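Local structure of hemolysin BL lytic component L1 (Bacillus cereus, 7NMQ) at residues 87-91 with 116-121; 107-111 with 322-328. The protein probably acts as one component of the multipart haemolysin BL enterotoxin, an alpha-helical pore-forming toxin that lyses host cell membranes. One frame throughout, in Å; residues are numbered along the deposited sequence.

Contact 1: 87-91 with 116-121; sequences YDEQF and DLITTI. With EDO (1,2-ethanediol), chain F.
Tyr87 reaches across to the helix turn formed by Leu117, Thr120 and Ile121, and its ring enters the hollow between these three side chains. With CG anti to the backbone N (chi1 -176°), the ring is carried out so that its CD1–CE1 edge lies against Thr120 and Ile121. The methyl CG2 of Thr120 meets the ring edge, close to its plane, 3.7 Å from Tyr87 CD1, whereas Ile121 CG1 comes obliquely to within 3.8 Å of Tyr87 CE1. Leu117 is the matching bump: the Leu117 and Tyr87 side chains cross at about a right angle, with Leu117 CB 3.5 Å from Tyr87 OH. Its two methyls then part, CD2 lying against the Gln90 amide carbon and Leu117 CD1 meeting the Phe91 ring 4.0 Å from CD2 of Phe91.

Gln90 closes the more polar flank. Its extended chain runs past Leu117 and Thr120 in the opposite direction, and Thr120 OG1 donates to Gln90 OE1 over 2.7 Å, in the carbonyl plane and on a lone pair, at a C=O...donor angle of 123°. A water accepts from Gln90 NE2 and donates to Asp116 O at 2.8 Å, so both ends of the amide are tied to the facing helix.

The two helical segments run antiparallel, at 179°, with axes 11.0 Å apart at closest approach. They belong to consecutive long helices, 45-103 and 107-154, of an elongated helical bundle. Trp347 of helix 330-357 meets the rings of Tyr87 and Phe91, while Tyr318 of helix 275-325 packs on Phe91, Ile118 and Ile121 and its OH makes a weak hydrogen bond with Tyr87 OH.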
loop_
_atom_site.group_PDB
_atom_site.type_symbol
_atom_site.label_atom_id
_atom_site.label_comp_id
_atom_site.label_asym_id
_atom_site.label_seq_id
_atom_site.Cartn_x
_atom_site.Cartn_y
_atom_site.Cartn_z
ATOM N N TYR A 87 -1.055 16.070 -14.195
ATOM C CA TYR A 87 -1.821 17.319 -13.913
ATOM C C TYR A 87 -0.810 18.418 -13.601
ATOM O O TYR A 87 -0.918 19.531 -14.118
ATOM C CB TYR A 87 -2.834 17.148 -12.789
ATOM C CG TYR A 87 -3.618 18.433 -12.662
ATOM C CD1 TYR A 87 -4.730 18.668 -13.446
ATOM C CD2 TYR A 87 -3.168 19.451 -11.834
ATOM C CE1 TYR A 87 -5.385 19.885 -13.378
ATOM C CE2 TYR A 87 -3.848 20.662 -11.740
ATOM C CZ TYR A 87 -4.954 20.881 -12.533
ATOM O OH TYR A 87 -5.639 22.077 -12.532
ATOM N N ASP A 88 0.224 18.138 -12.832
ATOM C CA ASP A 88 1.256 19.159 -12.597
ATOM C C ASP A 88 1.848 19.597 -13.932
ATOM O O ASP A 88 2.030 20.807 -14.159
ATOM C CB ASP A 88 2.396 18.665 -11.707
ATOM C CG ASP A 88 3.487 19.724 -11.579
ATOM O OD1 ASP A 88 3.162 20.848 -11.155
ATOM O OD2 ASP A 88 4.701 19.370 -11.813
ATOM N N GLU A 89 2.189 18.659 -14.821
ATOM C CA GLU A 89 2.822 19.052 -16.110
ATOM C C GLU A 89 1.818 19.914 -16.890
ATOM O O GLU A 89 2.253 20.911 -17.501
ATOM C CB GLU A 89 3.284 17.849 -16.927
ATOM C CG GLU A 89 4.117 16.876 -16.106
ATOM C CD GLU A 89 5.624 16.770 -16.321
ATOM O OE1 GLU A 89 6.040 16.035 -17.228
ATOM O OE2 GLU A 89 6.377 17.337 -15.524
ATOM N N GLN A 90 0.522 19.597 -16.861
ATOM C CA GLN A 90 -0.458 20.426 -17.597
ATOM C C GLN A 90 -0.523 21.810 -16.941
ATOM O O GLN A 90 -0.508 22.804 -17.670
ATOM C CB GLN A 90 -1.828 19.760 -17.598
ATOM C CG GLN A 90 -2.797 20.488 -18.506
ATOM C CD GLN A 90 -4.145 19.842 -18.626
ATOM O OE1 GLN A 90 -4.423 18.828 -18.041
ATOM N NE2 GLN A 90 -4.990 20.398 -19.451
ATOM N N PHE A 91 -0.655 21.887 -15.642
ATOM C CA PHE A 91 -0.784 23.172 -14.904
ATOM C C PHE A 91 0.452 24.033 -15.195
ATOM O O PHE A 91 0.329 25.219 -15.548
ATOM C CB PHE A 91 -0.958 22.931 -13.411
ATOM C CG PHE A 91 -1.297 24.190 -12.680
ATOM C CD1 PHE A 91 -0.321 25.068 -12.295
ATOM C CD2 PHE A 91 -2.616 24.605 -12.604
ATOM C CE1 PHE A 91 -0.661 26.274 -11.703
ATOM C CE2 PHE A 91 -2.962 25.791 -11.994
ATOM C CZ PHE A 91 -1.980 26.632 -11.553
ATOM N N ASP A 116 -10.237 23.619 -19.454
ATOM C CA ASP A 116 -9.383 22.473 -19.864
ATOM C C ASP A 116 -8.849 21.775 -18.612
ATOM O O ASP A 116 -8.771 20.539 -18.578
ATOM C CB ASP A 116 -8.177 22.883 -20.695
ATOM C CG ASP A 116 -8.521 23.303 -22.096
ATOM O OD1 ASP A 116 -9.719 23.165 -22.505
ATOM O OD2 ASP A 116 -7.581 23.758 -22.793
ATOM N N LEU A 117 -8.452 22.547 -17.606
ATOM C CA LEU A 117 -7.925 21.944 -16.360
ATOM C C LEU A 117 -9.064 21.209 -15.653
ATOM O O LEU A 117 -8.799 20.101 -15.132
ATOM C CB LEU A 117 -7.292 23.031 -15.490
ATOM C CG LEU A 117 -6.013 23.604 -16.090
ATOM C CD1 LEU A 117 -5.564 24.838 -15.333
ATOM C CD2 LEU A 117 -4.884 22.590 -16.114
ATOM N N ILE A 118 -10.274 21.755 -15.634
ATOM C CA ILE A 118 -11.438 21.048 -15.038
ATOM C C ILE A 118 -11.670 19.734 -15.773
ATOM O O ILE A 118 -12.008 18.721 -15.102
ATOM C CB ILE A 118 -12.694 21.929 -15.065
ATOM C CG1 ILE A 118 -12.518 23.121 -14.114
ATOM C CG2 ILE A 118 -13.912 21.102 -14.694
ATOM C CD1 ILE A 118 -13.543 24.204 -14.301
ATOM N N THR A 119 -11.545 19.731 -17.089
ATOM C CA THR A 119 -11.750 18.501 -17.874
ATOM C C THR A 119 -10.793 17.422 -17.330
ATOM O O THR A 119 -11.214 16.269 -17.089
ATOM C CB THR A 119 -11.590 18.781 -19.364
ATOM O OG1 THR A 119 -12.630 19.673 -19.776
ATOM C CG2 THR A 119 -11.601 17.517 -20.194
ATOM N N THR A 120 -9.528 17.743 -17.149
ATOM C CA THR A 120 -8.514 16.799 -16.632
ATOM C C THR A 120 -8.866 16.363 -15.220
ATOM O O THR A 120 -8.799 15.151 -14.922
ATOM C CB THR A 120 -7.131 17.432 -16.621
ATOM O OG1 THR A 120 -6.915 17.815 -17.990
ATOM C CG2 THR A 120 -6.064 16.486 -16.109
ATOM N N ILE A 121 -9.256 17.314 -14.365
ATOM C CA ILE A 121 -9.629 16.970 -12.976
ATOM C C ILE A 121 -10.756 15.946 -13.018
ATOM O O ILE A 121 -10.733 14.939 -12.245
ATOM C CB ILE A 121 -10.005 18.234 -12.193
ATOM C CG1 ILE A 121 -8.789 19.106 -11.951
ATOM C CG2 ILE A 121 -10.741 17.845 -10.914
ATOM C CD1 ILE A 121 -9.120 20.558 -11.596
HETATM C C1 EDO F . -16.712 20.289 -17.541
HETATM O O1 EDO F . -16.521 21.513 -16.842
HETATM C C2 EDO F . -15.486 19.846 -18.262
HETATM O O2 EDO F . -14.558 20.893 -18.494
HETATM O O HOH W 1 -7.554 19.190 -20.647
#

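Contact 2: 107-111 with 322-328; sequences KAGLK and LDNIDSM
Lys107 stretches its extended chain past Ile325 to place NZ among three backbone carbonyls around the C-terminal end of helix 275-325. Lys107 NZ donates to Ile325 O at 2.9 Å and to Met328 O at 2.8 Å, both in the carbonyl plane; the Met328 bond uses a lone pair, with a C=O...donor angle of 141°. Asp326 O, by contrast, receives NZ from above its carbonyl plane, 67° out of it. Ile325 O also accepts from Met328 N, so one oxygen serves both the lysine and the turn's own backbone.

Three carbonyls gathered on one lysine ammonium resemble the C-terminal capping of a helix by a positive side chain: helix 275-325 is ending here, and carbonyls near a helix C terminus would be expected to favour a cation. The lysine comes from the first turn of helix 107-154, which places the start of one long helix beside the end of another at one tip of the bundle.

Lys111 provides a second, differently shaped grip. Its chain bends at chi3 (73°), bringing Lys111 NZ to Asp326 OD2 in a 2.9 Å salt bridge approached from above the carboxylate plane. The same NZ donates to a water, which in turn donates to Leu322 O at 2.7 Å and accepts from Asp326 N, thereby giving an acceptor to a backbone N-H beside the salt bridge.

Ile325 packs between the two lysine chains, Ile325 CG2 touching both Lys107 CG and Lys111 CG at 3.7 Å, and Ile325 CD1 reaches Leu110 CD2 at 3.6 Å. Leu322 CD1 rests on Lys111 CB and lies 3.4 Å from Lys111 O, and on the helix 330-357 side Phe333 packs against Lys107, Leu110 and Met328.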
loop_
_atom_site.group_PDB
_atom_site.type_symbol
_atom_site.label_atom_id
_atom_site.label_comp_id
_atom_site.label_asym_id
_atom_site.label_seq_id
_atom_site.Cartn_x
_atom_site.Cartn_y
_atom_site.Cartn_z
ATOM N N LYS A 107 -10.967 37.457 -20.716
ATOM C CA LYS A 107 -11.804 36.541 -19.906
ATOM C C LYS A 107 -12.033 35.227 -20.658
ATOM O O LYS A 107 -11.987 34.179 -20.029
ATOM C CB LYS A 107 -13.114 37.205 -19.494
ATOM C CG LYS A 107 -12.959 38.264 -18.430
ATOM C CD LYS A 107 -14.332 38.812 -17.999
ATOM C CE LYS A 107 -14.199 39.682 -16.770
ATOM N NZ LYS A 107 -15.509 40.060 -16.223
ATOM N N ALA A 108 -12.300 35.254 -21.956
ATOM C CA ALA A 108 -12.603 34.023 -22.723
ATOM C C ALA A 108 -11.396 33.090 -22.651
ATOM O O ALA A 108 -11.561 31.891 -22.494
ATOM C CB ALA A 108 -12.945 34.293 -24.171
ATOM N N GLY A 109 -10.213 33.655 -22.847
ATOM C CA GLY A 109 -8.954 32.900 -22.809
ATOM C C GLY A 109 -8.713 32.236 -21.466
ATOM O O GLY A 109 -8.281 31.076 -21.395
ATOM N N LEU A 110 -8.931 32.975 -20.396
ATOM C CA LEU A 110 -8.732 32.435 -19.045
ATOM C C LEU A 110 -9.760 31.325 -18.820
ATOM O O LEU A 110 -9.413 30.252 -18.317
ATOM C CB LEU A 110 -8.868 33.550 -18.012
ATOM C CG LEU A 110 -8.691 33.050 -16.571
ATOM C CD1 LEU A 110 -7.311 32.476 -16.307
ATOM C CD2 LEU A 110 -8.996 34.136 -15.589
ATOM N N LYS A 111 -11.015 31.585 -19.122
ATOM C CA LYS A 111 -12.075 30.575 -18.918
ATOM C C LYS A 111 -11.759 29.304 -19.708
ATOM O O LYS A 111 -11.983 28.216 -19.169
ATOM C CB LYS A 111 -13.444 31.079 -19.345
ATOM C CG LYS A 111 -14.026 32.111 -18.407
ATOM C CD LYS A 111 -15.390 32.563 -18.864
ATOM C CE LYS A 111 -16.402 31.467 -18.609
ATOM N NZ LYS A 111 -17.786 31.938 -18.849
ATOM N N LEU A 322 -14.257 29.468 -12.631
ATOM C CA LEU A 322 -14.781 29.542 -14.008
ATOM C C LEU A 322 -16.095 30.319 -13.996
ATOM O O LEU A 322 -16.273 31.213 -14.843
ATOM C CB LEU A 322 -14.991 28.104 -14.493
ATOM C CG LEU A 322 -15.559 28.007 -15.893
ATOM C CD1 LEU A 322 -14.544 28.463 -16.918
ATOM C CD2 LEU A 322 -16.016 26.592 -16.175
ATOM N N ASP A 323 -16.971 30.017 -13.059
ATOM C CA ASP A 323 -18.336 30.588 -13.058
ATOM C C ASP A 323 -18.322 32.062 -12.680
ATOM O O ASP A 323 -19.241 32.736 -13.044
ATOM C CB ASP A 323 -19.211 29.848 -12.051
ATOM C CG ASP A 323 -19.632 28.474 -12.511
ATOM O OD1 ASP A 323 -19.391 28.174 -13.717
ATOM O OD2 ASP A 323 -20.152 27.693 -11.658
ATOM N N ASN A 324 -17.318 32.512 -11.948
ATOM C CA ASN A 324 -17.232 33.883 -11.420
ATOM C C ASN A 324 -16.567 34.813 -12.425
ATOM O O ASN A 324 -16.740 36.012 -12.269
ATOM C CB ASN A 324 -16.384 33.904 -10.158
ATOM C CG ASN A 324 -17.062 33.340 -8.935
ATOM O OD1 ASN A 324 -18.198 32.838 -8.981
ATOM N ND2 ASN A 324 -16.335 33.378 -7.831
ATOM N N ILE A 325 -15.817 34.299 -13.405
ATOM C CA ILE A 325 -14.994 35.199 -14.260
ATOM C C ILE A 325 -15.885 36.166 -15.032
ATOM O O ILE A 325 -15.519 37.353 -15.135
ATOM C CB ILE A 325 -14.101 34.364 -15.203
ATOM C CG1 ILE A 325 -12.938 33.793 -14.395
ATOM C CG2 ILE A 325 -13.597 35.215 -16.370
ATOM C CD1 ILE A 325 -12.220 32.659 -15.045
ATOM N N ASP A 326 -17.030 35.760 -15.552
ATOM C CA ASP A 326 -17.724 36.688 -16.480
ATOM C C ASP A 326 -18.214 37.922 -15.707
ATOM O O ASP A 326 -18.170 38.995 -16.280
ATOM C CB ASP A 326 -18.825 36.029 -17.295
ATOM C CG ASP A 326 -18.250 35.378 -18.559
ATOM O OD1 ASP A 326 -17.111 35.787 -19.029
ATOM O OD2 ASP A 326 -18.959 34.553 -19.115
ATOM N N SER A 327 -18.683 37.775 -14.479
ATOM C CA SER A 327 -19.255 38.917 -13.715
ATOM C C SER A 327 -18.175 39.668 -12.940
ATOM O O SER A 327 -18.461 40.754 -12.444
ATOM C CB SER A 327 -20.350 38.486 -12.801
ATOM O OG SER A 327 -19.849 37.529 -11.895
ATOM N N MET A 328 -16.966 39.154 -12.861
ATOM C CA MET A 328 -15.898 39.710 -12.019
ATOM C C MET A 328 -15.466 41.093 -12.502
ATOM O O MET A 328 -15.259 41.297 -13.712
ATOM C CB MET A 328 -14.676 38.791 -12.103
ATOM C CG MET A 328 -13.872 38.808 -10.876
ATOM S SD MET A 328 -12.540 37.661 -11.028
ATOM C CE MET A 328 -13.246 36.099 -10.522
HETATM O O HOH W 2 -17.927 33.077 -15.991
#

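How the contacts relate
Followed from the N terminus, the chain runs along helix 45-103, turns, and returns along helix 107-154; contact 1 closes this short hairpin, with 24 residues between its segments. Contact 2 begins within that interval, at 107-111, but its partner at 322-328 comes 210 residues later, so the two loops cross rather than nest. Helix 107-154 is common to both: contact 1 joins it to helix 45-103 and contact 2 to the end of helix 275-325. Their centres lie about 17 Å apart, on the same side of the chain's centre, and they touch where Ile118 CD1 packs 3.9 Å from Leu322 CD2.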